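Local coordinates for tRNA-splicing ligase RtcB (Thermus thermophilus, PDB 2EPG), which probably joins RNA ends in a GTP-dependent, manganese-requiring reaction, as an RNA ligase of the RtcB family, at residues D193-R198 with L294-A299; E197-R202 with H254-D259. All coordinates share one frame; numbering follows the deposited sequence.

Following the chain from its N terminus, both contacts start from one stretch, 193-202. Interaction 2 closes the shorter loop: the chain runs through strands 216-225 and 240-247, then returns with helix 250-265 to lie beside helix 197-203. Interaction 1 closes a longer loop, ending on helix 288-321, so interaction 2 nests inside it. Glu197 and Arg198 belong to both segment pairs. The contacts also touch directly. Ser196 OG lies 2.5 Å from Asp259 OD1, a probable hydrogen bond, and Ala296 packs on Val256. Together they tie the short helix 197-203 and the turn before it to helices 250-265 and 288-321.

Interaction 1 (D193-R198 with L294-A299); sequences DKVSER and LQAMAA
The side-chain amide of Gln295 lies with its oxygen against the aliphatic chain of Lys194. Lys194 CE lies 3.2 Å from Gln295 OE1, and Lys194 CG lies 3.4 Å from the same oxygen. OE1 also takes a weak hydrogen bond from Asn191 ND2. The Lys194 carbonyl meets the same helix one residue further on. Lys194 O rests 3.4 Å from Ala296 CB and is also hydrogen-bonded to Tyr260 OH of helix 250-265.

Lys194 and Gln295 lie side by side and point the same way. Chi1 (-47°) sets Lys194 CG beside its backbone N and near the amide oxygen. The bend at chi2 (-63°) brings CE back to that oxygen, and the chain beyond is extended. Lys194 NZ then forms a salt bridge with Asp292 OD2, about one turn before Gln295 on helix 288-321. An alanine in place of Lys194 would remove the partner of Asp292 and the packing against Gln295 OE1, and would probably leave this edge of the contact more loosely held.

The contact joins a short 3-10 turn and the loop after it to the N-terminal third of helix 288-321. That loop leads into helix 197-203, with Ser196 as its N-cap: Ser196 OG accepts a hydrogen bond from Ala199 N. The site is away from the predicted metal and GMP sites.

The buried part is apolar. Val195 CG2, beside the backbone N, leans on the helix; it lies 3.6 Å from Ala299 CB and 4.0 Å from Ala296 CB. Lys194 CB meets Ala296 CB at 3.9 Å. These alanines let the loop come close, and the CA atoms of Val195 and Ala296 are 5.1 Å apart.

Interaction 2 (E197-R202 with H254-D259); sequences ERAFER and HQVCQD
Arg198 reaches out first, its chain extended and CG anti to the backbone N (chi1 178°). It crosses Gln255 at about a right angle, and Gln255 NE2 lies over one face of its guanidinium. Arg198 NE comes within 2.9 Å of Gln255 OE1, a close polar approach with poor geometry.

Ala199 is the buried point of closest backbone approach. Its CB meets Gln255 CB at 3.5 Å and Val256 CG2 at 3.9 Å. Helix 197-203 packs here almost antiparallel to helix 250-265. The axes of the two short segments come within 8.7 Å at 169°, a spacing that suits so small a residue. Phe200 leaves the helix on the side away from this contact, and its side chain touches helix 153-162.

Arg202, also extended, brings its edge to the second helix. Arg202 NH2 gives a weak hydrogen bond of 2.8 Å to Gln255 OE1, far from straight at 127°. Gln255 is bent at chi2, which turns its amide across both arginines. The other end of that amide is held firmly: NE2 donates a nearly straight bond of 2.8 Å to Asp259 OD2, while Asp259 OD1 is hydrogen-bonded to Ser196 OG, just before helix 197-203. Arg202 NH1 comes 3.4 Å from His254 CD2. The His254 ring also meets Phe105, and its side chain is about 6 Å from that of Asp106, a predicted manganese ligand.

Interaction 1 (D193-R198 with L294-A299)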
ATOM      1  N   ASP A 193       0.862  19.312 -13.708  1.00 36.16           N
ATOM      2  CA  ASP A 193       1.865  19.970 -14.554  1.00 37.27           C
ATOM      3  C   ASP A 193       3.238  19.317 -14.457  1.00 37.00           C
ATOM      4  O   ASP A 193       4.027  19.386 -15.402  1.00 37.01           O
ATOM      5  CB  ASP A 193       2.000  21.453 -14.194  1.00 40.69           C
ATOM      6  CG  ASP A 193       0.738  22.253 -14.499  1.00 45.10           C
ATOM      7  OD1 ASP A 193       0.607  23.379 -13.964  1.00 45.62           O
ATOM      8  OD2 ASP A 193      -0.119  21.763 -15.276  1.00 47.16           O
ATOM      9  N   LYS A 194       3.520  18.684 -13.319  1.00 34.31           N
ATOM     10  CA  LYS A 194       4.805  18.028 -13.088  1.00 31.68           C
ATOM     11  C   LYS A 194       4.807  16.584 -13.582  1.00 31.25           C
ATOM     12  O   LYS A 194       5.823  15.887 -13.511  1.00 32.26           O
ATOM     13  CB  LYS A 194       5.139  18.081 -11.596  1.00 31.88           C
ATOM     14  CG  LYS A 194       4.934  19.467 -10.970  1.00 32.88           C
ATOM     15  CD  LYS A 194       5.856  20.519 -11.592  1.00 36.73           C
ATOM     16  CE  LYS A 194       5.683  21.872 -10.917  1.00 38.15           C
ATOM     17  NZ  LYS A 194       6.856  22.745 -11.174  1.00 42.92           N
ATOM     18  N   VAL A 195       3.664  16.130 -14.076  1.00 31.36           N
ATOM     19  CA  VAL A 195       3.543  14.769 -14.609  1.00 32.17           C
ATOM     20  C   VAL A 195       3.827  14.865 -16.111  1.00 33.87           C
ATOM     21  O   VAL A 195       3.191  15.650 -16.812  1.00 32.51           O
ATOM     22  CB  VAL A 195       2.122  14.225 -14.372  1.00 31.11           C
ATOM     23  CG1 VAL A 195       1.947  12.862 -15.050  1.00 29.70           C
ATOM     24  CG2 VAL A 195       1.857  14.125 -12.876  1.00 30.81           C
ATOM     25  N   SER A 196       4.776  14.072 -16.601  1.00 35.07           N
ATOM     26  CA  SER A 196       5.150  14.115 -18.020  1.00 35.58           C
ATOM     27  C   SER A 196       4.019  13.687 -18.931  1.00 37.17           C
ATOM     28  O   SER A 196       3.121  12.947 -18.519  1.00 37.15           O
ATOM     29  CB  SER A 196       6.373  13.230 -18.288  1.00 34.85           C
ATOM     30  OG  SER A 196       6.021  11.862 -18.317  1.00 34.91           O
ATOM     31  N   GLU A 197       4.067  14.156 -20.175  1.00 37.99           N
ATOM     32  CA  GLU A 197       3.042  13.819 -21.158  1.00 39.03           C
ATOM     33  C   GLU A 197       2.970  12.322 -21.292  1.00 37.77           C
ATOM     34  O   GLU A 197       1.893  11.747 -21.365  1.00 37.59           O
ATOM     35  CB  GLU A 197       3.383  14.382 -22.539  1.00 42.23           C
ATOM     36  CG  GLU A 197       3.568  15.869 -22.600  1.00 48.09           C
ATOM     37  CD  GLU A 197       3.770  16.329 -24.021  1.00 51.14           C
ATOM     38  OE1 GLU A 197       2.801  16.239 -24.799  1.00 55.30           O
ATOM     39  OE2 GLU A 197       4.892  16.761 -24.366  1.00 53.11           O
ATOM     40  N   ARG A 198       4.140  11.698 -21.345  1.00 36.86           N
ATOM     41  CA  ARG A 198       4.231  10.259 -21.490  1.00 37.48           C
ATOM     42  C   ARG A 198       3.530   9.527 -20.339  1.00 38.23           C
ATOM     43  O   ARG A 198       2.797   8.561 -20.566  1.00 38.49           O
ATOM     44  CB  ARG A 198       5.698   9.855 -21.563  1.00 37.40           C
ATOM     45  CG  ARG A 198       5.931   8.374 -21.657  1.00 40.87           C
ATOM     46  CD  ARG A 198       7.410   8.103 -21.819  1.00 42.97           C
ATOM     47  NE  ARG A 198       7.703   6.677 -21.883  1.00 46.56           N
ATOM     48  CZ  ARG A 198       8.891   6.186 -22.222  1.00 48.76           C
ATOM     49  NH1 ARG A 198       9.088   4.875 -22.255  1.00 50.32           N
ATOM     50  NH2 ARG A 198       9.876   7.014 -22.545  1.00 50.18           N
ATOM     51  N   LEU A 294       7.715  15.296  -5.861  1.00 27.69           N
ATOM     52  CA  LEU A 294       6.715  15.124  -4.815  1.00 28.66           C
ATOM     53  C   LEU A 294       5.343  15.491  -5.352  1.00 28.78           C
ATOM     54  O   LEU A 294       4.361  14.805  -5.068  1.00 27.65           O
ATOM     55  CB  LEU A 294       7.063  15.969  -3.580  1.00 26.15           C
ATOM     56  CG  LEU A 294       8.111  15.331  -2.653  1.00 28.42           C
ATOM     57  CD1 LEU A 294       8.606  16.347  -1.626  1.00 27.41           C
ATOM     58  CD2 LEU A 294       7.499  14.117  -1.952  1.00 25.93           C
ATOM     59  N   GLN A 295       5.273  16.557  -6.152  1.00 28.36           N
ATOM     60  CA  GLN A 295       3.994  16.965  -6.724  1.00 27.74           C
ATOM     61  C   GLN A 295       3.481  15.976  -7.751  1.00 25.30           C
ATOM     62  O   GLN A 295       2.286  15.725  -7.827  1.00 27.53           O
ATOM     63  CB  GLN A 295       4.111  18.351  -7.355  1.00 29.26           C
ATOM     64  CG  GLN A 295       4.181  19.464  -6.349  1.00 32.68           C
ATOM     65  CD  GLN A 295       4.679  20.758  -6.971  1.00 35.57           C
ATOM     66  OE1 GLN A 295       4.311  21.101  -8.095  1.00 38.37           O
ATOM     67  NE2 GLN A 295       5.504  21.484  -6.239  1.00 36.23           N
ATOM     68  N   ALA A 296       4.383  15.421  -8.551  1.00 27.16           N
ATOM     69  CA  ALA A 296       4.020  14.442  -9.579  1.00 26.71           C
ATOM     70  C   ALA A 296       3.684  13.079  -8.942  1.00 26.51           C
ATOM     71  O   ALA A 296       2.820  12.330  -9.413  1.00 23.01           O
ATOM     72  CB  ALA A 296       5.183  14.289 -10.575  1.00 26.07           C
HETATM   73  N   MSE A 297       4.398  12.755  -7.873  1.00 26.99           N
HETATM   74  CA  MSE A 297       4.169  11.497  -7.162  1.00 30.01           C
HETATM   75  C   MSE A 297       2.781  11.549  -6.528  1.00 26.35           C
HETATM   76  O   MSE A 297       2.038  10.582  -6.565  1.00 26.65           O
HETATM   77  CB  MSE A 297       5.248  11.306  -6.091  1.00 30.53           C
HETATM   78  CG  MSE A 297       5.183   9.988  -5.367  1.00 40.20           C
HETATM   79 SE   MSE A 297       5.195  10.334  -3.447  1.00 54.14          SE
HETATM   80  CE  MSE A 297       7.075  10.558  -3.194  1.00 50.68           C
ATOM     81  N   ALA A 298       2.437  12.700  -5.963  1.00 27.22           N
ATOM     82  CA  ALA A 298       1.132  12.873  -5.352  1.00 28.18           C
ATOM     83  C   ALA A 298       0.036  12.719  -6.402  1.00 27.63           C
ATOM     84  O   ALA A 298      -1.028  12.166  -6.116  1.00 28.15           O
ATOM     85  CB  ALA A 298       1.032  14.260  -4.693  1.00 27.06           C
ATOM     86  N   ALA A 299       0.293  13.226  -7.606  1.00 26.44           N
ATOM     87  CA  ALA A 299      -0.680  13.134  -8.695  1.00 27.02           C
ATOM     88  C   ALA A 299      -0.844  11.660  -9.068  1.00 24.89           C
ATOM     89  O   ALA A 299      -1.952  11.177  -9.283  1.00 25.52           O
ATOM     90  CB  ALA A 299      -0.203  13.951  -9.914  1.00 26.78           C
TER

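Interaction 2 (E197-R202 with H254-D259)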
ATOM      1  N   GLU A 197       4.067  14.156 -20.175  1.00 37.99           N
ATOM      2  CA  GLU A 197       3.042  13.819 -21.158  1.00 39.03           C
ATOM      3  C   GLU A 197       2.970  12.322 -21.292  1.00 37.77           C
ATOM      4  O   GLU A 197       1.893  11.747 -21.365  1.00 37.59           O
ATOM      5  CB  GLU A 197       3.383  14.382 -22.539  1.00 42.23           C
ATOM      6  CG  GLU A 197       3.568  15.869 -22.600  1.00 48.09           C
ATOM      7  CD  GLU A 197       3.770  16.329 -24.021  1.00 51.14           C
ATOM      8  OE1 GLU A 197       2.801  16.239 -24.799  1.00 55.30           O
ATOM      9  OE2 GLU A 197       4.892  16.761 -24.366  1.00 53.11           O
ATOM     10  N   ARG A 198       4.140  11.698 -21.345  1.00 36.86           N
ATOM     11  CA  ARG A 198       4.231  10.259 -21.490  1.00 37.48           C
ATOM     12  C   ARG A 198       3.530   9.527 -20.339  1.00 38.23           C
ATOM     13  O   ARG A 198       2.797   8.561 -20.566  1.00 38.49           O
ATOM     14  CB  ARG A 198       5.698   9.855 -21.563  1.00 37.40           C
ATOM     15  CG  ARG A 198       5.931   8.374 -21.657  1.00 40.87           C
ATOM     16  CD  ARG A 198       7.410   8.103 -21.819  1.00 42.97           C
ATOM     17  NE  ARG A 198       7.703   6.677 -21.883  1.00 46.56           N
ATOM     18  CZ  ARG A 198       8.891   6.186 -22.222  1.00 48.76           C
ATOM     19  NH1 ARG A 198       9.088   4.875 -22.255  1.00 50.32           N
ATOM     20  NH2 ARG A 198       9.876   7.014 -22.545  1.00 50.18           N
ATOM     21  N   ALA A 199       3.758   9.978 -19.107  1.00 37.58           N
ATOM     22  CA  ALA A 199       3.124   9.342 -17.956  1.00 38.15           C
ATOM     23  C   ALA A 199       1.619   9.553 -18.026  1.00 37.64           C
ATOM     24  O   ALA A 199       0.838   8.640 -17.803  1.00 36.66           O
ATOM     25  CB  ALA A 199       3.683   9.926 -16.662  1.00 37.61           C
ATOM     26  N   PHE A 200       1.215  10.767 -18.358  1.00 40.23           N
ATOM     27  CA  PHE A 200      -0.197  11.088 -18.444  1.00 44.58           C
ATOM     28  C   PHE A 200      -0.972  10.228 -19.444  1.00 47.35           C
ATOM     29  O   PHE A 200      -2.003   9.647 -19.098  1.00 48.22           O
ATOM     30  CB  PHE A 200      -0.369  12.564 -18.790  1.00 46.26           C
ATOM     31  CG  PHE A 200      -1.789  13.008 -18.812  1.00 48.60           C
ATOM     32  CD1 PHE A 200      -2.648  12.588 -19.827  1.00 48.69           C
ATOM     33  CD2 PHE A 200      -2.286  13.824 -17.798  1.00 50.52           C
ATOM     34  CE1 PHE A 200      -3.981  12.974 -19.834  1.00 50.20           C
ATOM     35  CE2 PHE A 200      -3.621  14.217 -17.791  1.00 51.85           C
ATOM     36  CZ  PHE A 200      -4.471  13.790 -18.814  1.00 51.84           C
ATOM     37  N   GLU A 201      -0.485  10.156 -20.681  1.00 48.58           N
ATOM     38  CA  GLU A 201      -1.141   9.367 -21.723  1.00 50.64           C
ATOM     39  C   GLU A 201      -1.028   7.865 -21.471  1.00 51.99           C
ATOM     40  O   GLU A 201      -1.915   7.100 -21.832  1.00 51.57           O
ATOM     41  CB  GLU A 201      -0.533   9.685 -23.096  1.00 52.52           C
ATOM     42  CG  GLU A 201      -0.762  11.114 -23.585  1.00 55.60           C
ATOM     43  CD  GLU A 201      -0.043  11.407 -24.901  1.00 59.31           C
ATOM     44  OE1 GLU A 201      -0.118  12.564 -25.376  1.00 59.69           O
ATOM     45  OE2 GLU A 201       0.598  10.483 -25.462  1.00 59.78           O
ATOM     46  N   ARG A 202       0.070   7.448 -20.851  1.00 53.12           N
ATOM     47  CA  ARG A 202       0.309   6.038 -20.576  1.00 53.46           C
ATOM     48  C   ARG A 202      -0.648   5.454 -19.542  1.00 54.81           C
ATOM     49  O   ARG A 202      -1.032   4.286 -19.636  1.00 56.05           O
ATOM     50  CB  ARG A 202       1.753   5.850 -20.120  1.00 52.81           C
ATOM     51  CG  ARG A 202       2.131   4.429 -19.783  1.00 53.51           C
ATOM     52  CD  ARG A 202       3.593   4.352 -19.363  1.00 54.57           C
ATOM     53  NE  ARG A 202       3.926   3.046 -18.804  1.00 56.13           N
ATOM     54  CZ  ARG A 202       5.071   2.766 -18.191  1.00 57.61           C
ATOM     55  NH1 ARG A 202       5.286   1.547 -17.707  1.00 57.22           N
ATOM     56  NH2 ARG A 202       6.003   3.702 -18.062  1.00 58.60           N
ATOM     57  N   HIS A 254       4.551   4.425 -12.755  1.00 32.65           N
ATOM     58  CA  HIS A 254       5.813   3.825 -13.149  1.00 36.50           C
ATOM     59  C   HIS A 254       6.633   4.859 -13.941  1.00 35.21           C
ATOM     60  O   HIS A 254       7.821   5.056 -13.681  1.00 35.24           O
ATOM     61  CB  HIS A 254       5.537   2.592 -14.014  1.00 40.90           C
ATOM     62  CG  HIS A 254       6.746   1.758 -14.284  1.00 45.66           C
ATOM     63  ND1 HIS A 254       7.103   0.690 -13.490  1.00 49.62           N
ATOM     64  CD2 HIS A 254       7.672   1.822 -15.270  1.00 48.74           C
ATOM     65  CE1 HIS A 254       8.197   0.129 -13.977  1.00 49.99           C
ATOM     66  NE2 HIS A 254       8.562   0.798 -15.057  1.00 50.16           N
ATOM     67  N   GLN A 255       5.986   5.521 -14.897  1.00 34.37           N
ATOM     68  CA  GLN A 255       6.660   6.516 -15.731  1.00 35.16           C
ATOM     69  C   GLN A 255       7.176   7.680 -14.895  1.00 34.59           C
ATOM     70  O   GLN A 255       8.300   8.118 -15.079  1.00 35.38           O
ATOM     71  CB  GLN A 255       5.714   7.039 -16.822  1.00 35.85           C
ATOM     72  CG  GLN A 255       6.411   7.843 -17.926  1.00 36.44           C
ATOM     73  CD  GLN A 255       7.514   7.051 -18.596  1.00 34.80           C
ATOM     74  OE1 GLN A 255       7.276   5.967 -19.105  1.00 38.73           O
ATOM     75  NE2 GLN A 255       8.728   7.585 -18.585  1.00 35.07           N
ATOM     76  N   VAL A 256       6.352   8.182 -13.977  1.00 35.31           N
ATOM     77  CA  VAL A 256       6.762   9.280 -13.107  1.00 32.41           C
ATOM     78  C   VAL A 256       8.024   8.919 -12.318  1.00 33.12           C
ATOM     79  O   VAL A 256       8.902   9.763 -12.095  1.00 34.46           O
ATOM     80  CB  VAL A 256       5.629   9.660 -12.112  1.00 32.47           C
ATOM     81  CG1 VAL A 256       6.178  10.585 -11.016  1.00 29.99           C
ATOM     82  CG2 VAL A 256       4.511  10.353 -12.852  1.00 29.87           C
ATOM     83  N   CYS A 257       8.126   7.666 -11.899  1.00 32.43           N
ATOM     84  CA  CYS A 257       9.301   7.246 -11.149  1.00 35.14           C
ATOM     85  C   CYS A 257      10.518   7.301 -12.066  1.00 34.40           C
ATOM     86  O   CYS A 257      11.575   7.811 -11.690  1.00 34.57           O
ATOM     87  CB  CYS A 257       9.115   5.825 -10.595  1.00 35.00           C
ATOM     88  SG  CYS A 257      10.517   5.200  -9.589  1.00 40.92           S
ATOM     89  N   GLN A 258      10.352   6.779 -13.275  1.00 36.20           N
ATOM     90  CA  GLN A 258      11.421   6.751 -14.274  1.00 37.50           C
ATOM     91  C   GLN A 258      11.871   8.154 -14.659  1.00 35.22           C
ATOM     92  O   GLN A 258      13.061   8.439 -14.701  1.00 35.04           O
ATOM     93  CB  GLN A 258      10.950   6.011 -15.526  1.00 39.01           C
ATOM     94  CG  GLN A 258      11.955   6.028 -16.662  1.00 45.54           C
ATOM     95  CD  GLN A 258      13.156   5.137 -16.400  1.00 48.44           C
ATOM     96  OE1 GLN A 258      13.030   3.911 -16.354  1.00 53.27           O
ATOM     97  NE2 GLN A 258      14.328   5.748 -16.220  1.00 49.96           N
ATOM     98  N   ASP A 259      10.907   9.025 -14.935  1.00 35.40           N
ATOM     99  CA  ASP A 259      11.187  10.407 -15.319  1.00 34.02           C
ATOM    100  C   ASP A 259      12.045  11.114 -14.282  1.00 35.25           C
ATOM    101  O   ASP A 259      12.999  11.811 -14.625  1.00 35.59           O
ATOM    102  CB  ASP A 259       9.885  11.198 -15.480  1.00 34.39           C
ATOM    103  CG  ASP A 259       9.042  10.737 -16.660  1.00 35.51           C
ATOM    104  OD1 ASP A 259       7.854  11.123 -16.716  1.00 35.01           O
ATOM    105  OD2 ASP A 259       9.555  10.006 -17.534  1.00 36.52           O
TER